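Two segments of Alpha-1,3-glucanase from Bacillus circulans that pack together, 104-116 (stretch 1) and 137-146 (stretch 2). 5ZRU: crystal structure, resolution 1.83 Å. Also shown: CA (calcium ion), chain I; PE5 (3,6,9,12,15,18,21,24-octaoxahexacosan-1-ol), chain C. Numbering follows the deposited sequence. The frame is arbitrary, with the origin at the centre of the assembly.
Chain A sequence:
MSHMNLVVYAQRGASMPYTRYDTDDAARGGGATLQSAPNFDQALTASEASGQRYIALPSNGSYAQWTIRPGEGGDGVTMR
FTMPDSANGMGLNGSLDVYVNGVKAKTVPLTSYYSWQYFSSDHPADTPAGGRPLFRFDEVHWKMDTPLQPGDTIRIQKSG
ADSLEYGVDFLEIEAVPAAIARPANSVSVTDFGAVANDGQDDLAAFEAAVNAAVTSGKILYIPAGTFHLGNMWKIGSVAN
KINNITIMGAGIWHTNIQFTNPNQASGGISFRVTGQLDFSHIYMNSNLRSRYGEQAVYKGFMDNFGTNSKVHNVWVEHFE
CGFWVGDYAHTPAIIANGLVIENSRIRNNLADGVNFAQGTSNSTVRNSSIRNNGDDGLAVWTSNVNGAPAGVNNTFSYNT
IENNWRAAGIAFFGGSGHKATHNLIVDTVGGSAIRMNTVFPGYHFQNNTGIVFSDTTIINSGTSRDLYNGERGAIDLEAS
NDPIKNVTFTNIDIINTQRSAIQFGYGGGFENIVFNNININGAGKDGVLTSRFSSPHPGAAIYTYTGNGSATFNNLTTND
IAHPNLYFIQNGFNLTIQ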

ATOM      1  N   LYS A 104     -24.738   9.446 -20.678  1.00 20.46           N
ATOM      2  CA  LYS A 104     -24.115   9.990 -19.474  1.00 21.48           C
ATOM      3  C   LYS A 104     -24.660   9.278 -18.239  1.00 21.97           C
ATOM      4  O   LYS A 104     -25.874   9.245 -18.010  1.00 22.79           O
ATOM      5  CB  LYS A 104     -24.359  11.494 -19.388  1.00 22.56           C
ATOM      6  CG  LYS A 104     -23.523  12.205 -18.327  1.00 27.96           C
ATOM      7  CD  LYS A 104     -23.597  13.718 -18.510  1.00 29.11           C
ATOM      8  CE  LYS A 104     -22.653  14.447 -17.571  1.00 32.76           C
ATOM      9  NZ  LYS A 104     -23.003  14.233 -16.145  1.00 29.29           N
ATOM     10  N   ALA A 105     -23.763   8.692 -17.451  1.00 17.22           N
ATOM     11  CA  ALA A 105     -24.154   7.883 -16.307  1.00 17.04           C
ATOM     12  C   ALA A 105     -23.891   8.563 -14.982  1.00 23.85           C
ATOM     13  O   ALA A 105     -24.701   8.449 -14.065  1.00 21.19           O
ATOM     14  CB  ALA A 105     -23.420   6.539 -16.325  1.00 18.90           C
ATOM     15  N   LYS A 106     -22.769   9.265 -14.857  1.00 22.30           N
ATOM     16  CA  LYS A 106     -22.367   9.850 -13.588  1.00 20.24           C
ATOM     17  C   LYS A 106     -21.484  11.044 -13.875  1.00 14.99           C
ATOM     18  O   LYS A 106     -20.775  11.081 -14.883  1.00 16.20           O
ATOM     19  CB  LYS A 106     -21.581   8.866 -12.705  1.00 21.36           C
ATOM     20  CG  LYS A 106     -22.208   7.504 -12.508  1.00 30.71           C
ATOM     21  CD  LYS A 106     -22.264   7.121 -11.052  1.00 31.94           C
ATOM     22  CE  LYS A 106     -23.278   6.009 -10.851  1.00 31.17           C
ATOM     23  NZ  LYS A 106     -24.606   6.495 -10.379  1.00 34.22           N
ATOM     24  N   THR A 107     -21.528  12.010 -12.974  1.00 12.90           N
ATOM     25  CA  THR A 107     -20.413  12.925 -12.781  1.00 12.10           C
ATOM     26  C   THR A 107     -19.765  12.532 -11.460  1.00 15.54           C
ATOM     27  O   THR A 107     -20.421  12.549 -10.415  1.00 16.25           O
ATOM     28  CB  THR A 107     -20.864  14.384 -12.777  1.00 12.31           C
ATOM     29  OG1 THR A 107     -21.403  14.713 -14.065  1.00 15.77           O
ATOM     30  CG2 THR A 107     -19.670  15.290 -12.502  1.00 14.00           C
ATOM     31  N   VAL A 108     -18.501  12.134 -11.518  1.00 11.29           N
ATOM     32  CA  VAL A 108     -17.781  11.616 -10.359  1.00 11.87           C
ATOM     33  C   VAL A 108     -16.984  12.764  -9.749  1.00 10.91           C
ATOM     34  O   VAL A 108     -16.074  13.285 -10.410  1.00 12.46           O
ATOM     35  CB  VAL A 108     -16.855  10.454 -10.744  1.00 10.67           C
ATOM     36  CG1 VAL A 108     -16.042   9.996  -9.530  1.00 10.09           C
ATOM     37  CG2 VAL A 108     -17.664   9.309 -11.286  1.00 12.86           C
ATOM     38  N   PRO A 109     -17.278  13.181  -8.522  1.00 12.21           N
ATOM     39  CA  PRO A 109     -16.456  14.215  -7.887  1.00 13.28           C
ATOM     40  C   PRO A 109     -15.056  13.692  -7.595  1.00 12.46           C
ATOM     41  O   PRO A 109     -14.863  12.518  -7.266  1.00 12.48           O
ATOM     42  CB  PRO A 109     -17.213  14.534  -6.588  1.00 16.54           C
ATOM     43  CG  PRO A 109     -18.565  13.884  -6.732  1.00 21.63           C
ATOM     44  CD  PRO A 109     -18.367  12.718  -7.647  1.00 18.26           C
ATOM     45  N   LEU A 110     -14.079  14.593  -7.719  1.00 11.77           N
ATOM     46  CA  LEU A 110     -12.663  14.291  -7.565  1.00 12.61           C
ATOM     47  C   LEU A 110     -12.000  15.386  -6.748  1.00 13.28           C
ATOM     48  O   LEU A 110     -12.448  16.537  -6.751  1.00 12.62           O
ATOM     49  CB  LEU A 110     -11.948  14.190  -8.930  1.00 10.57           C
ATOM     50  CG  LEU A 110     -12.498  13.153  -9.905  1.00  9.52           C
ATOM     51  CD1 LEU A 110     -11.827  13.348 -11.252  1.00  8.89           C
ATOM     52  CD2 LEU A 110     -12.264  11.737  -9.358  1.00  8.83           C
ATOM     53  N   THR A 111     -10.908  15.036  -6.068  1.00 11.28           N
ATOM     54  CA  THR A 111     -10.161  16.048  -5.329  1.00  8.50           C
ATOM     55  C   THR A 111      -8.692  15.653  -5.292  1.00 10.44           C
ATOM     56  O   THR A 111      -8.354  14.462  -5.349  1.00  9.87           O
ATOM     57  CB  THR A 111     -10.710  16.239  -3.902  1.00  9.90           C
ATOM     58  OG1 THR A 111     -10.000  17.302  -3.245  1.00 11.44           O
ATOM     59  CG2 THR A 111     -10.549  14.957  -3.079  1.00 11.35           C
ATOM     60  N   SER A 112      -7.816  16.661  -5.212  1.00  7.88           N
ATOM     61  CA  SER A 112      -6.405  16.419  -4.925  1.00 10.65           C
ATOM     62  C   SER A 112      -6.075  16.675  -3.462  1.00 10.31           C
ATOM     63  O   SER A 112      -4.896  16.687  -3.099  1.00  9.92           O
ATOM     64  CB  SER A 112      -5.496  17.257  -5.842  1.00 11.50           C
ATOM     65  OG  SER A 112      -5.854  18.634  -5.860  1.00 12.41           O
ATOM     66  N   TYR A 113      -7.101  16.839  -2.617  1.00  8.90           N
ATOM     67  CA  TYR A 113      -6.914  17.082  -1.183  1.00 10.97           C
ATOM     68  C   TYR A 113      -6.021  16.031  -0.531  1.00  9.78           C
ATOM     69  O   TYR A 113      -5.103  16.365   0.229  1.00  9.97           O
ATOM     70  CB  TYR A 113      -8.277  17.108  -0.482  1.00  8.94           C
ATOM     71  CG  TYR A 113      -8.204  17.214   1.037  1.00 10.44           C
ATOM     72  CD1 TYR A 113      -8.076  18.456   1.656  1.00 13.03           C
ATOM     73  CD2 TYR A 113      -8.269  16.081   1.847  1.00 10.98           C
ATOM     74  CE1 TYR A 113      -8.019  18.578   3.039  1.00 11.01           C
ATOM     75  CE2 TYR A 113      -8.203  16.190   3.250  1.00 10.06           C
ATOM     76  CZ  TYR A 113      -8.083  17.445   3.826  1.00 12.35           C
ATOM     77  OH  TYR A 113      -8.027  17.584   5.187  1.00 11.20           O
ATOM     78  N   TYR A 114      -6.308  14.747  -0.780  1.00  9.77           N
ATOM     79  CA  TYR A 114      -5.598  13.682  -0.079  1.00  8.53           C
ATOM     80  C   TYR A 114      -4.170  13.526  -0.572  1.00  9.23           C
ATOM     81  O   TYR A 114      -3.263  13.229   0.219  1.00  8.19           O
ATOM     82  CB  TYR A 114      -6.322  12.351  -0.259  1.00  8.74           C
ATOM     83  CG  TYR A 114      -7.754  12.387   0.158  1.00  9.33           C
ATOM     84  CD1 TYR A 114      -8.111  12.363   1.501  1.00  9.61           C
ATOM     85  CD2 TYR A 114      -8.762  12.418  -0.799  1.00 10.21           C
ATOM     86  CE1 TYR A 114      -9.450  12.386   1.880  1.00 12.35           C
ATOM     87  CE2 TYR A 114     -10.087  12.434  -0.435  1.00 13.73           C
ATOM     88  CZ  TYR A 114     -10.428  12.427   0.902  1.00 11.36           C
ATOM     89  OH  TYR A 114     -11.773  12.443   1.225  1.00 14.50           O
ATOM     90  N   SER A 115      -3.967  13.662  -1.878  1.00  8.21           N
ATOM     91  CA  SER A 115      -2.722  13.315  -2.540  1.00  8.66           C
ATOM     92  C   SER A 115      -1.786  14.523  -2.537  1.00 10.10           C
ATOM     93  O   SER A 115      -2.080  15.557  -1.927  1.00 10.31           O
ATOM     94  CB  SER A 115      -3.025  12.801  -3.953  1.00  7.91           C
ATOM     95  OG  SER A 115      -3.881  13.708  -4.655  1.00 11.94           O
ATOM     96  N   TRP A 116      -0.644  14.380  -3.214  1.00  7.20           N
ATOM     97  CA  TRP A 116       0.417  15.378  -3.382  1.00  7.67           C
ATOM     98  C   TRP A 116       1.183  15.639  -2.086  1.00  9.95           C
ATOM     99  O   TRP A 116       0.653  16.233  -1.139  1.00 10.34           O
ATOM    100  CB  TRP A 116      -0.135  16.691  -3.961  1.00  9.69           C
ATOM    101  CG  TRP A 116      -0.612  16.530  -5.379  1.00  9.53           C
ATOM    102  CD1 TRP A 116      -1.842  16.091  -5.779  1.00 10.08           C
ATOM    103  CD2 TRP A 116       0.130  16.789  -6.584  1.00  9.21           C
ATOM    104  NE1 TRP A 116      -1.911  16.060  -7.151  1.00  9.96           N
ATOM    105  CE2 TRP A 116      -0.715  16.475  -7.669  1.00  9.07           C
ATOM    106  CE3 TRP A 116       1.427  17.256  -6.850  1.00 10.26           C
ATOM    107  CZ2 TRP A 116      -0.318  16.629  -9.002  1.00 11.36           C
ATOM    108  CZ3 TRP A 116       1.824  17.399  -8.176  1.00 11.25           C
ATOM    109  CH2 TRP A 116       0.953  17.078  -9.234  1.00 11.69           C
ATOM    110  N   PHE A 137      -0.895  10.485  -7.847  1.00  9.19           N
ATOM    111  CA  PHE A 137      -2.095   9.751  -8.215  1.00 10.32           C
ATOM    112  C   PHE A 137      -2.910   9.388  -6.975  1.00 11.01           C
ATOM    113  O   PHE A 137      -2.398   9.326  -5.853  1.00  7.49           O
ATOM    114  CB  PHE A 137      -1.746   8.491  -9.027  1.00  8.40           C
ATOM    115  CG  PHE A 137      -1.376   8.778 -10.464  1.00  9.02           C
ATOM    116  CD1 PHE A 137      -0.084   9.173 -10.799  1.00  8.54           C
ATOM    117  CD2 PHE A 137      -2.326   8.665 -11.472  1.00  9.03           C
ATOM    118  CE1 PHE A 137       0.261   9.451 -12.127  1.00 10.05           C
ATOM    119  CE2 PHE A 137      -2.001   8.945 -12.808  1.00 10.63           C
ATOM    120  CZ  PHE A 137      -0.708   9.333 -13.139  1.00 11.60           C
ATOM    121  N   ASP A 138      -4.203   9.168  -7.199  1.00  9.41           N
ATOM    122  CA  ASP A 138      -5.146   8.813  -6.146  1.00  9.50           C
ATOM    123  C   ASP A 138      -6.221   7.939  -6.778  1.00  9.81           C
ATOM    124  O   ASP A 138      -6.210   7.700  -7.987  1.00  8.53           O
ATOM    125  CB  ASP A 138      -5.748  10.071  -5.494  1.00  8.87           C
ATOM    126  CG  ASP A 138      -6.292   9.812  -4.084  1.00 10.91           C
ATOM    127  OD1 ASP A 138      -6.236   8.663  -3.601  1.00  9.16           O
ATOM    128  OD2 ASP A 138      -6.781  10.769  -3.451  1.00 10.25           O
ATOM    129  N   GLU A 139      -7.172   7.474  -5.966  1.00  9.85           N
ATOM    130  CA  GLU A 139      -8.251   6.640  -6.479  1.00  9.51           C
ATOM    131  C   GLU A 139      -9.593   7.141  -5.976  1.00  9.90           C
ATOM    132  O   GLU A 139      -9.678   7.812  -4.940  1.00  7.67           O
ATOM    133  CB  GLU A 139      -8.065   5.163  -6.079  1.00 10.45           C
ATOM    134  CG  GLU A 139      -6.850   4.536  -6.736  1.00  8.58           C
ATOM    135  CD  GLU A 139      -6.709   3.061  -6.433  1.00 11.71           C
ATOM    136  OE1 GLU A 139      -7.586   2.483  -5.762  1.00 12.51           O
ATOM    137  OE2 GLU A 139      -5.701   2.488  -6.856  1.00 12.92           O
ATOM    138  N   VAL A 140     -10.636   6.841  -6.754  1.00  8.06           N
ATOM    139  CA  VAL A 140     -12.022   6.952  -6.316  1.00 11.17           C
ATOM    140  C   VAL A 140     -12.723   5.691  -6.793  1.00 11.52           C
ATOM    141  O   VAL A 140     -12.230   4.984  -7.674  1.00 10.70           O
ATOM    142  CB  VAL A 140     -12.758   8.205  -6.852  1.00 13.28           C
ATOM    143  CG1 VAL A 140     -12.202   9.476  -6.212  1.00 15.73           C
ATOM    144  CG2 VAL A 140     -12.661   8.285  -8.376  1.00  9.31           C
ATOM    145  N   HIS A 141     -13.871   5.394  -6.189  1.00  9.97           N
ATOM    146  CA  HIS A 141     -14.684   4.289  -6.682  1.00 10.41           C
ATOM    147  C   HIS A 141     -16.151   4.679  -6.618  1.00 13.04           C
ATOM    148  O   HIS A 141     -16.548   5.565  -5.861  1.00 11.77           O
ATOM    149  CB  HIS A 141     -14.410   2.975  -5.918  1.00 10.65           C
ATOM    150  CG  HIS A 141     -14.782   3.001  -4.464  1.00 11.96           C
ATOM    151  ND1 HIS A 141     -13.971   3.555  -3.494  1.00 12.18           N
ATOM    152  CD2 HIS A 141     -15.857   2.493  -3.808  1.00 10.76           C
ATOM    153  CE1 HIS A 141     -14.541   3.408  -2.309  1.00 11.98           C
ATOM    154  NE2 HIS A 141     -15.688   2.771  -2.473  1.00 11.24           N
ATOM    155  N   TRP A 142     -16.956   4.022  -7.452  1.00  9.45           N
ATOM    156  CA  TRP A 142     -18.389   4.292  -7.493  1.00 14.09           C
ATOM    157  C   TRP A 142     -19.089   3.051  -8.025  1.00 11.57           C
ATOM    158  O   TRP A 142     -18.456   2.152  -8.578  1.00 10.54           O
ATOM    159  CB  TRP A 142     -18.708   5.520  -8.360  1.00 11.40           C
ATOM    160  CG  TRP A 142     -18.368   5.342  -9.831  1.00 10.99           C
ATOM    161  CD1 TRP A 142     -19.184   4.839 -10.804  1.00 13.83           C
ATOM    162  CD2 TRP A 142     -17.129   5.665 -10.479  1.00 11.56           C
ATOM    163  NE1 TRP A 142     -18.535   4.828 -12.014  1.00 14.63           N
ATOM    164  CE2 TRP A 142     -17.273   5.336 -11.846  1.00 12.54           C
ATOM    165  CE3 TRP A 142     -15.917   6.212 -10.038  1.00 11.23           C
ATOM    166  CZ2 TRP A 142     -16.251   5.525 -12.771  1.00 11.09           C
ATOM    167  CZ3 TRP A 142     -14.896   6.399 -10.961  1.00  9.45           C
ATOM    168  CH2 TRP A 142     -15.072   6.065 -12.317  1.00 12.54           C
ATOM    169  N   LYS A 143     -20.409   3.017  -7.856  1.00 13.85           N
ATOM    170  CA  LYS A 143     -21.226   1.912  -8.338  1.00 14.47           C
ATOM    171  C   LYS A 143     -22.112   2.395  -9.477  1.00 17.42           C
ATOM    172  O   LYS A 143     -22.675   3.492  -9.412  1.00 14.91           O
ATOM    173  CB  LYS A 143     -22.096   1.325  -7.223  1.00 16.65           C
ATOM    174  CG  LYS A 143     -21.327   0.536  -6.189  1.00 23.28           C
ATOM    175  CD  LYS A 143     -22.248  -0.047  -5.129  1.00 23.15           C
ATOM    176  CE  LYS A 143     -22.876   1.035  -4.263  1.00 25.65           C
ATOM    177  NZ  LYS A 143     -23.590   0.432  -3.087  1.00 23.44           N
ATOM    178  N   MET A 144     -22.214   1.579 -10.518  1.00 14.84           N
ATOM    179  CA  MET A 144     -23.091   1.856 -11.645  1.00 17.84           C
ATOM    180  C   MET A 144     -24.514   1.412 -11.319  1.00 20.27           C
ATOM    181  O   MET A 144     -24.726   0.478 -10.542  1.00 15.70           O
ATOM    182  CB  MET A 144     -22.597   1.118 -12.891  1.00 15.12           C
ATOM    183  CG  MET A 144     -21.125   1.336 -13.194  1.00 14.57           C
ATOM    184  SD  MET A 144     -20.811   3.070 -13.548  1.00 18.98           S
ATOM    185  CE  MET A 144     -21.759   3.289 -15.041  1.00 19.30           C
ATOM    186  N   ASP A 145     -25.496   2.074 -11.941  1.00 22.49           N
ATOM    187  CA  ASP A 145     -26.892   1.698 -11.711  1.00 23.40           C
ATOM    188  C   ASP A 145     -27.196   0.300 -12.223  1.00 24.12           C
ATOM    189  O   ASP A 145     -28.058  -0.387 -11.665  1.00 28.31           O
ATOM    190  CB  ASP A 145     -27.842   2.693 -12.375  1.00 23.93           C
ATOM    191  CG  ASP A 145     -27.747   4.074 -11.781  1.00 36.15           C
ATOM    192  OD1 ASP A 145     -28.274   5.021 -12.405  1.00 41.63           O
ATOM    193  OD2 ASP A 145     -27.134   4.219 -10.703  1.00 40.76           O
ATOM    194  N   THR A 146     -26.540  -0.125 -13.298  1.00 20.13           N
ATOM    195  CA  THR A 146     -26.655  -1.490 -13.785  1.00 23.28           C
ATOM    196  C   THR A 146     -25.262  -1.994 -14.129  1.00 19.52           C
ATOM    197  O   THR A 146     -24.394  -1.205 -14.519  1.00 18.10           O
ATOM    198  CB  THR A 146     -27.562  -1.598 -15.022  1.00 22.87           C
ATOM    199  OG1 THR A 146     -26.951  -0.914 -16.120  1.00 27.06           O
ATOM    200  CG2 THR A 146     -28.935  -0.981 -14.747  1.00 26.77           C
TER
HETATM  201 CA    CA I 607      -1.437  17.250  -0.499  1.00  9.81          CA
HETATM  202  C48 PE5 C 601     -14.808  14.720   4.221  1.00 21.35           C
HETATM  203  C50 PE5 C 601     -13.436  14.650   3.541  1.00 21.41           C
HETATM  204  O1  PE5 C 601     -13.321  15.669   2.583  1.00 28.07           O
HETATM  205  C1  PE5 C 601     -12.074  15.744   1.948  1.00 25.78           C
HETATM  206  C2  PE5 C 601     -12.113  16.746   0.790  1.00 22.90           C
HETATM  207  O2  PE5 C 601     -12.992  16.291  -0.199  1.00 21.48           O
HETATM  208  C3  PE5 C 601     -13.238  17.180  -1.251  1.00 23.37           C
HETATM  209  C4  PE5 C 601     -14.265  16.570  -2.214  1.00 22.27           C
HETATM  210  O3  PE5 C 601     -13.808  15.327  -2.676  1.00 27.46           O
HETATM  211  C5  PE5 C 601     -14.603  14.684  -3.635  1.00 20.78           C
HETATM  212  C6  PE5 C 601     -14.825  13.212  -3.255  1.00 31.37           C
HETATM  213  O4  PE5 C 601     -13.811  12.378  -3.754  1.00 30.13           O
HETATM  214  C7  PE5 C 601     -13.376  11.357  -2.894  1.00 27.79           C
HETATM  215  C8  PE5 C 601     -14.564  10.530  -2.397  1.00 30.45           C
HETATM  216  O5  PE5 C 601     -14.172   9.773  -1.295  1.00 33.05           O
HETATM  217  C9  PE5 C 601     -15.224   9.177  -0.585  1.00 30.07           C
HETATM  218  C10 PE5 C 601     -15.242   7.688  -0.900  1.00 27.79           C
HETATM  219  O6  PE5 C 601     -16.513   7.327  -1.351  1.00 27.56           O
HETATM  220  C11 PE5 C 601     -16.556   6.146  -2.096  1.00 27.21           C
HETATM  221  C12 PE5 C 601     -17.910   6.003  -2.776  1.00 25.99           C
HETATM  222  O7  PE5 C 601     -18.495   4.844  -2.271  1.00 24.43           O
HETATM  223  C13 PE5 C 601     -19.188   4.071  -3.207  1.00 21.91           C
HETATM  224  C14 PE5 C 601     -20.249   3.262  -2.467  1.00 23.80           C
HETATM  225  O8  PE5 C 601     -20.748   4.048  -1.422  1.00 25.64           O
HETATM  226  C15 PE5 C 601     -21.694   3.431  -0.587  1.00 24.84           C
HETATM  227  C16 PE5 C 601     -23.032   4.174  -0.697  1.00 22.55           C
HETATM  228  O52 PE5 C 601     -23.279   4.932   0.455  1.00 32.17           O
HETATM  229  O   HOH W   1     -26.443   6.191 -13.884  1.00 33.91           O
HETATM  230  O   HOH W   2      -6.534  13.368  -3.687  1.00  9.99           O
HETATM  231  O   HOH W   3      -2.904  18.309  -2.297  1.00 11.26           O
HETATM  232  O   HOH W   4      -3.371  18.377   0.561  1.00 11.56           O
HETATM  233  O   HOH W   5      -1.633  15.393   0.954  1.00  9.42           O
HETATM  234  O   HOH W   6      -0.387  18.033   1.602  1.00 10.14           O
HETATM  235  O   HOH W   7      -0.353  19.294  -1.016  1.00 10.71           O

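Strand 104-111 and the strand within 137-146 run roughly antiparallel, with 156° between their N-to-C directions and a closest axial approach of 8.4 Å. At this spacing the backbones do not pair through hydrogen bonds; side chains fill the gap. The register follows Ala105 opposite Met144, Val108 opposite Trp142 and Leu110 opposite Val140, with CA atoms 7.5 to 7.9 Å apart. Beyond the first strand the chain draws closer, and the CA atoms of Ser115 and Asp138 lie 6.3 Å apart.

The centre of the contact is apolar. Val108, in its t rotamer, places CG2 over the face of the Trp142 indole, 3.8 Å from the centroid of the six-membered ring and 13° off its normal, a CH-pi contact. Its other methyl, CG1, lies 4.0 Å from Val140 CG2. That same Val140 methyl meets Leu110 CD2 at 3.6 Å: the CA-to-CB bond of Leu110 points sideways, but the end of the side chain comes nearer. Nearer the start of stretch 1, Ala105 CB packs against Met144 CE at 3.9 Å.

Lys106 combines both kinds of chemistry. Its aliphatic portion passes Trp142, with CD 3.8 Å from CD1, and its ammonium forms a salt bridge to Asp145, including a weak hydrogen bond from NZ to OD2 at 3.4 Å. Water 1 adds a second link to Asp145, donating to OD1 at 2.6 Å and to Ala105 O at 2.9 Å.

Where strand 104-111 gives way to loop, water replaces direct polar contact. Water 2 donates to Asp138 OD2 at 2.6 Å and Thr111 O at 2.7 Å, and accepts from Ser115 OG at 2.8 Å, tying the carboxylate to the loop. Asp138 OD1 instead accepts a weak hydrogen bond from Glu139 N at 2.8 Å, within its own stretch.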